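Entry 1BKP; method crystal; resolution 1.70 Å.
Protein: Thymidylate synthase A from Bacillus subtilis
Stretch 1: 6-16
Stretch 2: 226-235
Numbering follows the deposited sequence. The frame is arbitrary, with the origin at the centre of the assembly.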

# COMPACT_ATOMS: atom_id res chain seq x y z
N GLN A 6 2.92 -11.36 -17.64
CA GLN A 6 2.22 -11.09 -16.41
C GLN A 6 0.97 -10.36 -16.65
O GLN A 6 -0.03 -10.62 -15.96
CB GLN A 6 3.14 -10.31 -15.44
CG GLN A 6 4.30 -11.20 -14.97
CD GLN A 6 5.11 -10.50 -13.84
OE1 GLN A 6 4.53 -10.08 -12.85
NE2 GLN A 6 6.38 -10.33 -14.04
N TYR A 7 1.01 -9.42 -17.60
CA TYR A 7 -0.23 -8.62 -17.86
C TYR A 7 -1.39 -9.52 -18.41
O TYR A 7 -2.54 -9.48 -17.93
CB TYR A 7 0.14 -7.51 -18.86
CG TYR A 7 -1.01 -6.68 -19.35
CD1 TYR A 7 -1.44 -5.61 -18.60
CD2 TYR A 7 -1.57 -6.90 -20.58
CE1 TYR A 7 -2.43 -4.72 -19.03
CE2 TYR A 7 -2.57 -6.02 -21.06
CZ TYR A 7 -3.01 -4.94 -20.29
OH TYR A 7 -4.05 -4.10 -20.68
N ASN A 8 -1.02 -10.39 -19.36
CA ASN A 8 -1.93 -11.28 -19.98
C ASN A 8 -2.54 -12.22 -18.94
O ASN A 8 -3.69 -12.62 -19.08
CB ASN A 8 -1.25 -12.12 -21.04
CG ASN A 8 -0.96 -11.39 -22.37
OD1 ASN A 8 -0.35 -11.99 -23.28
ND2 ASN A 8 -1.24 -10.13 -22.46
N SER A 9 -1.75 -12.64 -17.93
CA SER A 9 -2.26 -13.53 -16.86
C SER A 9 -3.30 -12.82 -16.03
O SER A 9 -4.34 -13.40 -15.73
CB SER A 9 -1.17 -14.03 -15.88
OG SER A 9 -0.36 -14.92 -16.64
N ILE A 10 -3.04 -11.57 -15.66
CA ILE A 10 -4.04 -10.80 -14.90
C ILE A 10 -5.29 -10.57 -15.69
O ILE A 10 -6.44 -10.78 -15.20
CB ILE A 10 -3.46 -9.47 -14.42
CG1 ILE A 10 -2.29 -9.81 -13.44
CG2 ILE A 10 -4.55 -8.58 -13.75
CD1 ILE A 10 -1.49 -8.60 -12.94
N ILE A 11 -5.12 -10.22 -16.95
CA ILE A 11 -6.33 -9.93 -17.77
C ILE A 11 -7.21 -11.20 -17.89
O ILE A 11 -8.42 -11.11 -17.80
CB ILE A 11 -5.88 -9.41 -19.24
CG1 ILE A 11 -5.11 -8.06 -19.14
CG2 ILE A 11 -7.14 -9.38 -20.18
CD1 ILE A 11 -5.95 -6.92 -18.60
N LYS A 12 -6.60 -12.36 -18.12
CA LYS A 12 -7.35 -13.62 -18.25
C LYS A 12 -8.10 -13.93 -16.96
O LYS A 12 -9.23 -14.45 -16.99
CB LYS A 12 -6.32 -14.73 -18.55
CG LYS A 12 -6.85 -16.09 -18.97
CD LYS A 12 -7.18 -16.10 -20.46
CE LYS A 12 -7.73 -17.46 -20.89
NZ LYS A 12 -8.36 -17.49 -22.25
N ASP A 13 -7.49 -13.59 -15.83
CA ASP A 13 -8.11 -13.84 -14.55
C ASP A 13 -9.34 -12.97 -14.36
O ASP A 13 -10.37 -13.39 -13.76
CB ASP A 13 -7.10 -13.57 -13.41
CG ASP A 13 -7.70 -13.89 -12.05
OD1 ASP A 13 -8.21 -15.00 -11.95
OD2 ASP A 13 -7.69 -13.11 -11.10
N ILE A 14 -9.26 -11.76 -14.90
CA ILE A 14 -10.36 -10.84 -14.78
C ILE A 14 -11.55 -11.23 -15.69
O ILE A 14 -12.75 -11.28 -15.24
CB ILE A 14 -9.88 -9.36 -15.10
CG1 ILE A 14 -8.93 -8.87 -14.01
CG2 ILE A 14 -11.09 -8.35 -15.21
CD1 ILE A 14 -8.27 -7.45 -14.37
N ILE A 15 -11.19 -11.59 -16.94
CA ILE A 15 -12.19 -11.98 -17.91
C ILE A 15 -12.85 -13.22 -17.39
O ILE A 15 -14.03 -13.30 -17.43
CB ILE A 15 -11.60 -12.32 -19.29
CG1 ILE A 15 -11.21 -11.05 -20.02
CG2 ILE A 15 -12.60 -13.16 -20.08
CD1 ILE A 15 -10.35 -11.36 -21.24
N ASN A 16 -12.12 -14.16 -16.81
CA ASN A 16 -12.74 -15.37 -16.32
C ASN A 16 -13.39 -15.41 -14.95
O ASN A 16 -14.42 -16.03 -14.77
CB ASN A 16 -11.78 -16.57 -16.41
CG ASN A 16 -11.25 -16.78 -17.81
OD1 ASN A 16 -11.88 -16.39 -18.78
ND2 ASN A 16 -10.06 -17.36 -17.91
N HIS A 226 -14.13 -3.31 -23.53
CA HIS A 226 -12.71 -3.39 -23.90
C HIS A 226 -12.27 -4.82 -24.04
O HIS A 226 -11.21 -5.08 -24.54
CB HIS A 226 -11.83 -2.65 -22.88
CG HIS A 226 -12.02 -1.18 -22.93
ND1 HIS A 226 -11.68 -0.35 -21.91
CD2 HIS A 226 -12.62 -0.40 -23.87
CE1 HIS A 226 -12.06 0.90 -22.19
NE2 HIS A 226 -12.63 0.90 -23.38
N ILE A 227 -13.14 -5.75 -23.61
CA ILE A 227 -12.81 -7.17 -23.60
C ILE A 227 -12.38 -7.79 -24.96
O ILE A 227 -11.38 -8.52 -25.03
CB ILE A 227 -13.93 -7.94 -22.90
CG1 ILE A 227 -13.87 -7.66 -21.39
CG2 ILE A 227 -13.75 -9.50 -23.17
CD1 ILE A 227 -15.07 -8.11 -20.74
N ASP A 228 -13.16 -7.54 -26.02
CA ASP A 228 -12.76 -8.09 -27.30
C ASP A 228 -11.35 -7.73 -27.72
O ASP A 228 -10.63 -8.61 -28.19
CB ASP A 228 -13.73 -7.78 -28.46
CG ASP A 228 -13.15 -8.31 -29.83
OD1 ASP A 228 -12.92 -9.55 -29.97
OD2 ASP A 228 -12.85 -7.47 -30.74
N ASN A 229 -10.96 -6.46 -27.59
CA ASN A 229 -9.61 -6.02 -27.99
C ASN A 229 -8.57 -6.71 -27.08
O ASN A 229 -7.51 -7.10 -27.56
CB ASN A 229 -9.39 -4.53 -27.79
CG ASN A 229 -9.90 -3.69 -28.95
OD1 ASN A 229 -10.25 -4.19 -30.00
ND2 ASN A 229 -10.04 -2.40 -28.70
N LEU A 230 -8.91 -6.92 -25.79
CA LEU A 230 -7.90 -7.50 -24.89
C LEU A 230 -7.67 -8.96 -25.28
O LEU A 230 -6.56 -9.51 -25.15
CB LEU A 230 -8.36 -7.39 -23.40
CG LEU A 230 -8.38 -6.00 -22.84
CD1 LEU A 230 -9.05 -5.99 -21.42
CD2 LEU A 230 -6.91 -5.53 -22.80
N LYS A 231 -8.75 -9.60 -25.73
CA LYS A 231 -8.69 -11.00 -26.18
C LYS A 231 -7.77 -11.03 -27.39
O LYS A 231 -7.02 -11.97 -27.55
CB LYS A 231 -10.08 -11.53 -26.56
CG LYS A 231 -10.91 -12.01 -25.33
CD LYS A 231 -12.21 -12.59 -25.88
CE LYS A 231 -13.28 -12.79 -24.83
NZ LYS A 231 -13.10 -14.09 -24.16
N ILE A 232 -7.90 -10.04 -28.29
CA ILE A 232 -6.97 -9.94 -29.43
C ILE A 232 -5.55 -9.79 -28.94
O ILE A 232 -4.66 -10.56 -29.35
CB ILE A 232 -7.29 -8.71 -30.33
CG1 ILE A 232 -8.56 -8.98 -31.13
CG2 ILE A 232 -6.06 -8.33 -31.31
CD1 ILE A 232 -8.99 -7.64 -31.80
N GLN A 233 -5.29 -8.82 -28.06
CA GLN A 233 -3.94 -8.62 -27.54
C GLN A 233 -3.31 -9.86 -26.99
O GLN A 233 -2.14 -10.05 -27.08
CB GLN A 233 -3.92 -7.64 -26.38
CG GLN A 233 -3.58 -6.34 -26.81
CD GLN A 233 -3.53 -5.36 -25.70
OE1 GLN A 233 -4.57 -4.75 -25.37
NE2 GLN A 233 -2.30 -5.14 -25.13
N MET A 234 -4.09 -10.66 -26.30
CA MET A 234 -3.58 -11.84 -25.70
C MET A 234 -3.09 -12.88 -26.67
O MET A 234 -2.30 -13.70 -26.27
CB MET A 234 -4.58 -12.42 -24.72
CG MET A 234 -4.50 -11.64 -23.39
SD MET A 234 -5.56 -12.29 -22.17
CE MET A 234 -7.21 -12.40 -22.98
N GLU A 235 -3.66 -12.93 -27.87
CA GLU A 235 -3.25 -13.92 -28.86
C GLU A 235 -2.15 -13.41 -29.75
O GLU A 235 -1.70 -14.11 -30.62
CB GLU A 235 -4.42 -14.29 -29.81
CG GLU A 235 -5.66 -14.96 -29.22
CD GLU A 235 -6.90 -14.97 -30.23
OE1 GLU A 235 -6.76 -14.82 -31.49
OE2 GLU A 235 -8.05 -15.15 -29.74
O HOH W 1 -3.94 -2.99 -23.40

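Met234 is the centrepiece of this contact. Its side chain fits as a knob into the hole formed by Asn8, Ile11, Lys12 and Ile15, which line one side of the first helix over two turns (i, i+3, i+4, i+7), and it has the largest area covered by the opposing stretch. The long, flexible thioether can follow such a groove: Met234 SD lies 3.9 Å from Ile11 CG2 and 3.6 Å from Asn8 O, while Met234 CE reaches Ile15 CD1 at 3.7 Å. That carbonyl is already engaged by Lys12 N within the helix, so a soft, weakly polar sulfur is an undemanding neighbour.

Around this knob, branched aliphatic side chains fill space without polar groups needing partners. Ile11 CG2 also meets Leu230 CB at 4.0 Å, and Ile15 CG1 lies 4.3 Å from Ile227 CG2. The helices run roughly antiparallel, at 141°, so Asn8 pairs with Met234 and Ile15 with Ile227. Lys231 runs its long chain past Ile15, with Lys231 CG 4.2 Å from Ile15 CD1 and Lys231 NZ 4.2 Å from Ile15 CG2.

At the polar edge, Tyr7 is both bulky and polar: Tyr7 OH lies 3.8 Å from Leu230 CD2 and accepts a hydrogen bond from a water oxygen at 2.9 Å. The same water donates to Gln233 OE1 at 2.7 Å, bridging two helices that share no direct hydrogen bond.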